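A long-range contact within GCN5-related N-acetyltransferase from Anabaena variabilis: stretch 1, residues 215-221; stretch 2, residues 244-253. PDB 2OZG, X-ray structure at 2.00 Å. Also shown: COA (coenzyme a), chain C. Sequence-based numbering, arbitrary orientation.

Stretch 1 215-221: YIIFTQE
Stretch 2, residues 244-253: SFWTFIANHR

Residues 215-221 form an extended strand that runs on in both directions along the chain, with phi between -124° and -161° and psi between 127° and 165°. Residues 244-250 are the last part of a helix, phi near -60° and psi from -30° to -55°, held by i-to-i+4 bonds such as Phe248 N to Ser244 O (2.9 Å) and Ala250 N to Trp246 O (2.8 Å). A type I turn from Ala250 to Arg253 follows, with phi/psi of -76°/2° at Asn251 and -97°/7° at His252; Arg253 N reaches Ala250 O at 3.3 Å. Strand and helix run in broadly the same direction, their axes crossing at -35° with a closest approach of 10.0 Å. In register, Ile216 CA lies 7.8 Å from Phe245 CA, whereas Gln220 CA and His252 CA are 10.6 Å apart.

No hydrogen bond joins the two stretches; the contact is side-chain packing that buries 263 Å² in total. Strand alternation selects Ile216, Phe218 and Gln220, whose CA-to-CB bonds all point toward the helix and turn. Ile216 (chi1 m, chi2 t) is the most covered residue. Its CD1 packs 3.4 Å from Phe245 CD1 and 3.8 Å from Phe248 CD2, one methyl serving two rings a helical turn apart. Phe245 (chi1 t, chi2 90°) leaves its backbone sideways, but its ring comes nearer the strand; the CA-to-CB bond of Phe248 (chi1 t, chi2 78°) points toward the strand.

Phe218 (chi1 p, chi2 86°) continues the apolar row: its CE2 lies 3.8 Å from Phe248 CE2, at the edge of the Phe248 ring and near that ring's plane. Farther along, Phe218 CZ comes within 4.2 Å of His252 NE2. These two rings are nearly perpendicular, at 86° with centroids 5.9 Å apart, in an oblique arrangement. His252 (chi1 m, chi2 77°) turns its imidazole back to the helix, where ND1 donates to Phe248 O (3.0 Å, 149°), fixing the ring beside the strand. Gln220 (chi1 m, chi2 t, chi3 -57°) brings NE2 to 3.8 Å from His252 CD2, near the imidazole plane; this is a packing contact, and the amide nitrogen finds its hydrogen bond just outside the stretches.

Beyond the contact, Arg253 (chi1 p, chi2 and chi3 t, chi4 -88°) folds back so that NH1 donates to Ala250 O and to Asn251 OD1, each at 3.2 Å. Coenzyme A borders this turn: its N6A lies over one guanidinium face and 3.4 Å from Arg253 CG.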

ATOM      1  N   TYR A 215      -0.637  14.479 -34.033  1.00 33.44           N
ATOM      2  CA  TYR A 215       0.604  14.673 -33.325  1.00 33.07           C
ATOM      3  C   TYR A 215       0.510  14.136 -31.890  1.00 33.35           C
ATOM      4  O   TYR A 215      -0.601  13.776 -31.401  1.00 30.14           O
ATOM      5  CB  TYR A 215       1.026  16.166 -33.401  1.00 31.93           C
ATOM      6  CG  TYR A 215       0.168  17.151 -32.600  1.00 26.52           C
ATOM      7  CD1 TYR A 215       0.246  17.198 -31.227  1.00 28.70           C
ATOM      8  CD2 TYR A 215      -0.641  18.095 -33.229  1.00 31.15           C
ATOM      9  CE1 TYR A 215      -0.550  18.104 -30.468  1.00 34.15           C
ATOM     10  CE2 TYR A 215      -1.375  19.015 -32.496  1.00 28.67           C
ATOM     11  CZ  TYR A 215      -1.335  19.021 -31.121  1.00 34.21           C
ATOM     12  OH  TYR A 215      -2.065  19.991 -30.438  1.00 33.71           O
ATOM     13  N   ILE A 216       1.675  13.969 -31.265  1.00 31.81           N
ATOM     14  CA  ILE A 216       1.739  13.559 -29.848  1.00 33.03           C
ATOM     15  C   ILE A 216       2.844  14.351 -29.174  1.00 31.17           C
ATOM     16  O   ILE A 216       3.967  14.464 -29.709  1.00 30.30           O
ATOM     17  CB  ILE A 216       2.054  12.049 -29.662  1.00 30.94           C
ATOM     18  CG1 ILE A 216       1.254  11.192 -30.628  1.00 48.10           C
ATOM     19  CG2 ILE A 216       1.832  11.637 -28.225  1.00 32.92           C
ATOM     20  CD1 ILE A 216       1.550   9.674 -30.552  1.00 44.57           C
ATOM     21  N   ILE A 217       2.516  14.883 -27.992  1.00 31.32           N
ATOM     22  CA  ILE A 217       3.441  15.621 -27.142  1.00 29.78           C
ATOM     23  C   ILE A 217       3.456  14.934 -25.778  1.00 32.23           C
ATOM     24  O   ILE A 217       2.391  14.756 -25.178  1.00 33.23           O
ATOM     25  CB  ILE A 217       3.026  17.067 -26.930  1.00 28.41           C
ATOM     26  CG1 ILE A 217       2.884  17.773 -28.263  1.00 32.18           C
ATOM     27  CG2 ILE A 217       4.100  17.757 -26.049  1.00 37.71           C
ATOM     28  CD1 ILE A 217       2.246  19.143 -28.171  1.00 33.44           C
ATOM     29  N   PHE A 218       4.659  14.586 -25.301  1.00 32.53           N
ATOM     30  CA  PHE A 218       4.777  13.818 -24.099  1.00 33.86           C
ATOM     31  C   PHE A 218       6.067  13.985 -23.352  1.00 30.18           C
ATOM     32  O   PHE A 218       7.058  14.557 -23.849  1.00 30.23           O
ATOM     33  CB  PHE A 218       4.463  12.359 -24.440  1.00 32.11           C
ATOM     34  CG  PHE A 218       5.554  11.649 -25.256  1.00 36.64           C
ATOM     35  CD1 PHE A 218       6.627  11.048 -24.607  1.00 37.40           C
ATOM     36  CD2 PHE A 218       5.503  11.588 -26.642  1.00 23.63           C
ATOM     37  CE1 PHE A 218       7.655  10.434 -25.313  1.00 34.93           C
ATOM     38  CE2 PHE A 218       6.509  10.911 -27.352  1.00 26.65           C
ATOM     39  CZ  PHE A 218       7.575  10.332 -26.661  1.00 24.50           C
ATOM     40  N   THR A 219       6.041  13.522 -22.116  1.00 31.12           N
ATOM     41  CA  THR A 219       7.220  13.454 -21.261  1.00 32.59           C
ATOM     42  C   THR A 219       7.313  12.011 -20.740  1.00 29.00           C
ATOM     43  O   THR A 219       6.358  11.226 -20.860  1.00 28.72           O
ATOM     44  CB  THR A 219       7.160  14.413 -20.028  1.00 35.30           C
ATOM     45  OG1 THR A 219       5.993  14.133 -19.259  1.00 32.14           O
ATOM     46  CG2 THR A 219       7.161  15.874 -20.440  1.00 38.68           C
ATOM     47  N   GLN A 220       8.463  11.636 -20.219  1.00 28.05           N
ATOM     48  CA  GLN A 220       8.637  10.309 -19.684  1.00 30.03           C
ATOM     49  C   GLN A 220       9.342  10.522 -18.372  1.00 33.40           C
ATOM     50  O   GLN A 220      10.150  11.437 -18.261  1.00 32.09           O
ATOM     51  CB  GLN A 220       9.613   9.498 -20.536  1.00 32.99           C
ATOM     52  CG  GLN A 220       9.362   9.463 -22.004  1.00 36.32           C
ATOM     53  CD  GLN A 220      10.354   8.535 -22.662  1.00 28.87           C
ATOM     54  OE1 GLN A 220      11.592   8.716 -22.544  1.00 33.58           O
ATOM     55  NE2 GLN A 220       9.838   7.517 -23.307  1.00 37.69           N
ATOM     56  N   GLU A 221       9.157   9.600 -17.444  1.00 32.52           N
ATOM     57  CA  GLU A 221       9.874   9.664 -16.178  1.00 35.16           C
ATOM     58  C   GLU A 221       9.856   8.318 -15.535  1.00 33.20           C
ATOM     59  O   GLU A 221       9.026   7.486 -15.867  1.00 33.19           O
ATOM     60  CB  GLU A 221       9.241  10.690 -15.223  1.00 35.25           C
ATOM     61  CG  GLU A 221       7.749  10.519 -15.036  1.00 42.99           C
ATOM     62  CD  GLU A 221       7.137  11.573 -14.099  1.00 45.32           C
ATOM     63  OE1 GLU A 221       7.663  11.717 -12.981  1.00 45.51           O
ATOM     64  OE2 GLU A 221       6.141  12.237 -14.495  1.00 45.18           O
ATOM     65  N   SER A 244      -1.762   4.647 -35.833  1.00 34.97           N
ATOM     66  CA  SER A 244      -0.361   5.050 -35.762  1.00 34.85           C
ATOM     67  C   SER A 244       0.015   5.512 -34.358  1.00 34.85           C
ATOM     68  O   SER A 244       1.065   5.199 -33.840  1.00 32.42           O
ATOM     69  CB  SER A 244      -0.090   6.092 -36.851  1.00 38.05           C
ATOM     70  OG  SER A 244      -0.168   5.504 -38.179  1.00 38.67           O
ATOM     71  N   PHE A 245      -0.910   6.207 -33.711  1.00 36.07           N
ATOM     72  CA  PHE A 245      -0.759   6.640 -32.342  1.00 38.11           C
ATOM     73  C   PHE A 245      -0.560   5.452 -31.406  1.00 36.34           C
ATOM     74  O   PHE A 245       0.422   5.372 -30.675  1.00 36.08           O
ATOM     75  CB  PHE A 245      -2.051   7.391 -32.020  1.00 38.53           C
ATOM     76  CG  PHE A 245      -2.226   7.823 -30.593  1.00 41.63           C
ATOM     77  CD1 PHE A 245      -1.777   9.069 -30.164  1.00 39.28           C
ATOM     78  CD2 PHE A 245      -2.994   7.050 -29.699  1.00 30.94           C
ATOM     79  CE1 PHE A 245      -2.031   9.505 -28.815  1.00 36.91           C
ATOM     80  CE2 PHE A 245      -3.201   7.452 -28.388  1.00 38.70           C
ATOM     81  CZ  PHE A 245      -2.739   8.709 -27.957  1.00 40.67           C
ATOM     82  N   TRP A 246      -1.499   4.521 -31.453  1.00 36.63           N
ATOM     83  CA  TRP A 246      -1.443   3.355 -30.614  1.00 33.88           C
ATOM     84  C   TRP A 246      -0.249   2.515 -30.925  1.00 30.56           C
ATOM     85  O   TRP A 246       0.323   1.986 -30.013  1.00 35.92           O
ATOM     86  CB  TRP A 246      -2.687   2.477 -30.727  1.00 37.54           C
ATOM     87  CG  TRP A 246      -3.888   2.984 -29.957  1.00 39.27           C
ATOM     88  CD1 TRP A 246      -5.118   3.257 -30.465  1.00 37.76           C
ATOM     89  CD2 TRP A 246      -3.960   3.280 -28.550  1.00 37.04           C
ATOM     90  NE1 TRP A 246      -5.975   3.722 -29.463  1.00 36.02           N
ATOM     91  CE2 TRP A 246      -5.271   3.754 -28.285  1.00 38.67           C
ATOM     92  CE3 TRP A 246      -3.036   3.240 -27.502  1.00 43.10           C
ATOM     93  CZ2 TRP A 246      -5.673   4.137 -27.024  1.00 34.78           C
ATOM     94  CZ3 TRP A 246      -3.460   3.626 -26.209  1.00 35.84           C
ATOM     95  CH2 TRP A 246      -4.735   4.076 -25.994  1.00 39.93           C
ATOM     96  N   THR A 247       0.068   2.293 -32.201  1.00 29.25           N
ATOM     97  CA  THR A 247       1.266   1.526 -32.571  1.00 29.32           C
ATOM     98  C   THR A 247       2.525   2.141 -31.961  1.00 31.34           C
ATOM     99  O   THR A 247       3.361   1.449 -31.378  1.00 31.50           O
ATOM    100  CB  THR A 247       1.451   1.432 -34.098  1.00 29.41           C
ATOM    101  OG1 THR A 247       0.327   0.774 -34.674  1.00 35.86           O
ATOM    102  CG2 THR A 247       2.685   0.642 -34.454  1.00 34.50           C
ATOM    103  N   PHE A 248       2.643   3.461 -32.058  1.00 35.52           N
ATOM    104  CA  PHE A 248       3.825   4.142 -31.550  1.00 33.66           C
ATOM    105  C   PHE A 248       3.962   3.907 -30.014  1.00 37.15           C
ATOM    106  O   PHE A 248       4.996   3.498 -29.486  1.00 33.11           O
ATOM    107  CB  PHE A 248       3.677   5.593 -31.944  1.00 37.09           C
ATOM    108  CG  PHE A 248       4.776   6.519 -31.431  1.00 33.96           C
ATOM    109  CD1 PHE A 248       5.995   6.562 -32.045  1.00 35.51           C
ATOM    110  CD2 PHE A 248       4.540   7.350 -30.353  1.00 32.27           C
ATOM    111  CE1 PHE A 248       7.009   7.421 -31.587  1.00 36.50           C
ATOM    112  CE2 PHE A 248       5.559   8.200 -29.868  1.00 35.79           C
ATOM    113  CZ  PHE A 248       6.782   8.236 -30.505  1.00 31.57           C
ATOM    114  N   ILE A 249       2.873   4.115 -29.312  1.00 38.17           N
ATOM    115  CA  ILE A 249       2.815   3.923 -27.892  1.00 37.15           C
ATOM    116  C   ILE A 249       3.069   2.467 -27.510  1.00 34.86           C
ATOM    117  O   ILE A 249       3.818   2.224 -26.582  1.00 33.05           O
ATOM    118  CB  ILE A 249       1.476   4.384 -27.370  1.00 37.94           C
ATOM    119  CG1 ILE A 249       1.337   5.884 -27.606  1.00 44.03           C
ATOM    120  CG2 ILE A 249       1.342   4.105 -25.914  1.00 41.32           C
ATOM    121  CD1 ILE A 249      -0.094   6.369 -27.369  1.00 48.36           C
ATOM    122  N   ALA A 250       2.451   1.516 -28.220  1.00 33.20           N
ATOM    123  CA  ALA A 250       2.656   0.063 -27.955  1.00 35.11           C
ATOM    124  C   ALA A 250       4.121  -0.247 -28.113  1.00 33.28           C
ATOM    125  O   ALA A 250       4.661  -1.108 -27.429  1.00 32.27           O
ATOM    126  CB  ALA A 250       1.877  -0.793 -28.934  1.00 33.58           C
ATOM    127  N   ASN A 251       4.801   0.502 -28.992  1.00 30.91           N
ATOM    128  CA  ASN A 251       6.213   0.263 -29.203  1.00 32.37           C
ATOM    129  C   ASN A 251       7.146   0.776 -28.104  1.00 29.65           C
ATOM    130  O   ASN A 251       8.333   0.634 -28.201  1.00 33.43           O
ATOM    131  CB  ASN A 251       6.642   0.669 -30.638  1.00 30.95           C
ATOM    132  CG  ASN A 251       6.267  -0.375 -31.656  1.00 35.73           C
ATOM    133  OD1 ASN A 251       6.208  -1.558 -31.339  1.00 45.48           O
ATOM    134  ND2 ASN A 251       6.007   0.045 -32.866  1.00 38.19           N
ATOM    135  N   HIS A 252       6.589   1.353 -27.056  1.00 32.27           N
ATOM    136  CA  HIS A 252       7.363   1.775 -25.882  1.00 33.80           C
ATOM    137  C   HIS A 252       7.318   0.733 -24.737  1.00 32.12           C
ATOM    138  O   HIS A 252       7.918   0.951 -23.680  1.00 36.13           O
ATOM    139  CB  HIS A 252       6.818   3.082 -25.303  1.00 31.42           C
ATOM    140  CG  HIS A 252       7.219   4.304 -26.066  1.00 35.62           C
ATOM    141  ND1 HIS A 252       6.630   4.660 -27.252  1.00 31.09           N
ATOM    142  CD2 HIS A 252       8.156   5.246 -25.810  1.00 29.67           C
ATOM    143  CE1 HIS A 252       7.182   5.781 -27.691  1.00 34.41           C
ATOM    144  NE2 HIS A 252       8.107   6.161 -26.832  1.00 34.13           N
ATOM    145  N   ARG A 253       6.731  -0.411 -25.006  1.00 30.30           N
ATOM    146  CA  ARG A 253       6.464  -1.412 -23.990  1.00 34.37           C
ATOM    147  C   ARG A 253       7.680  -1.978 -23.311  1.00 38.33           C
ATOM    148  O   ARG A 253       7.608  -2.379 -22.168  1.00 39.67           O
ATOM    149  CB  ARG A 253       5.630  -2.535 -24.547  1.00 33.89           C
ATOM    150  CG  ARG A 253       6.320  -3.469 -25.472  1.00 37.39           C
ATOM    151  CD  ARG A 253       5.297  -4.369 -26.147  1.00 39.39           C
ATOM    152  NE  ARG A 253       5.921  -5.191 -27.197  1.00 43.51           N
ATOM    153  CZ  ARG A 253       6.082  -4.847 -28.482  1.00 51.70           C
ATOM    154  NH1 ARG A 253       5.658  -3.675 -28.977  1.00 50.52           N
ATOM    155  NH2 ARG A 253       6.673  -5.706 -29.305  1.00 58.49           N
TER
HETATM  156  N1A COA C 500       9.084  -6.862 -26.466  1.00 72.97           N
HETATM  157  C2A COA C 500       9.212  -8.080 -27.026  1.00 79.48           C
HETATM  158  N3A COA C 500       9.784  -8.257 -28.235  1.00 74.96           N
HETATM  159  C4A COA C 500      10.237  -7.178 -28.920  1.00 77.54           C
HETATM  160  C5A COA C 500      10.115  -5.899 -28.388  1.00 75.06           C
HETATM  161  C6A COA C 500       9.516  -5.761 -27.119  1.00 74.14           C
HETATM  162  N6A COA C 500       9.349  -4.571 -26.501  1.00 70.32           N
HETATM  163  N7A COA C 500      10.646  -5.057 -29.307  1.00 74.41           N
HETATM  164  C8A COA C 500      11.076  -5.791 -30.365  1.00 72.82           C
HETATM  165  N9A COA C 500      10.823  -7.086 -30.112  1.00 74.61           N
HETATM  166  C1B COA C 500      11.102  -8.291 -30.950  1.00 73.86           C
HETATM  167  C2B COA C 500      10.071  -8.459 -32.064  1.00 71.79           C
HETATM  168  O2B COA C 500       8.891  -9.172 -31.627  1.00 66.78           O
HETATM  169  C3B COA C 500      10.878  -9.153 -33.155  1.00 69.93           C
HETATM  170  O3B COA C 500      10.674 -10.573 -33.181  1.00 76.99           O
HETATM  171  P3B COA C 500       9.653 -11.238 -34.265  1.00 85.01           P
HETATM  172  O7A COA C 500      10.444 -11.224 -35.562  1.00 67.30           O
HETATM  173  O8A COA C 500       9.336 -12.599 -33.654  1.00 84.60           O
HETATM  174  O9A COA C 500       8.450 -10.304 -34.338  1.00 82.85           O
HETATM  175  C4B COA C 500      12.341  -8.817 -32.880  1.00 68.87           C
HETATM  176  O4B COA C 500      12.396  -8.233 -31.573  1.00 64.66           O
HETATM  177  C5B COA C 500      12.922  -7.856 -33.919  1.00 61.09           C
HETATM  178  O5B COA C 500      12.242  -6.596 -33.815  1.00 62.93           O
HETATM  179  P1A COA C 500      12.891  -5.175 -34.279  1.00 65.38           P
HETATM  180  O1A COA C 500      14.289  -5.404 -34.806  1.00 45.04           O
HETATM  181  O2A COA C 500      11.870  -4.482 -35.182  1.00 66.33           O
HETATM  182  O3A COA C 500      12.917  -4.358 -32.862  1.00 62.15           O
HETATM  183  P2A COA C 500      12.743  -2.735 -32.716  1.00 59.06           P
HETATM  184  O4A COA C 500      13.562  -2.112 -33.848  1.00 50.41           O
HETATM  185  O5A COA C 500      11.246  -2.432 -32.662  1.00 49.76           O
HETATM  186  O6A COA C 500      13.449  -2.449 -31.236  1.00 59.59           O
HETATM  187  CBP COA C 500      13.631  -1.628 -28.805  1.00 58.91           C
HETATM  188  CCP COA C 500      12.963  -1.547 -30.196  1.00 67.70           C
HETATM  189  CDP COA C 500      15.084  -2.021 -29.064  1.00 58.05           C
HETATM  190  CEP COA C 500      13.002  -2.836 -28.117  1.00 60.18           C
HETATM  191  CAP COA C 500      13.491  -0.219 -28.070  1.00 63.72           C
HETATM  192  OAP COA C 500      14.724   0.578 -28.113  1.00 30.26           O
HETATM  193  C9P COA C 500      12.934  -0.052 -26.628  1.00 70.14           C
HETATM  194  O9P COA C 500      11.614  -0.037 -26.366  1.00 81.40           O
HETATM  195  N8P COA C 500      13.693   0.198 -25.542  1.00 83.12           N
HETATM  196  C7P COA C 500      15.124   0.298 -25.250  1.00 80.09           C
HETATM  197  C6P COA C 500      15.275  -0.765 -24.173  1.00 81.06           C
HETATM  198  C5P COA C 500      15.865  -2.041 -24.753  1.00 92.48           C
HETATM  199  O5P COA C 500      15.415  -2.540 -25.782  1.00 95.29           O
HETATM  200  N4P COA C 500      16.876  -2.608 -24.077  1.00 91.87           N
HETATM  201  C3P COA C 500      17.572  -3.842 -24.431  1.00 86.29           C
HETATM  202  C2P COA C 500      18.701  -3.966 -23.432  1.00 86.89           C
HETATM  203  S1P COA C 500      19.987  -2.684 -23.733  1.00 84.39           S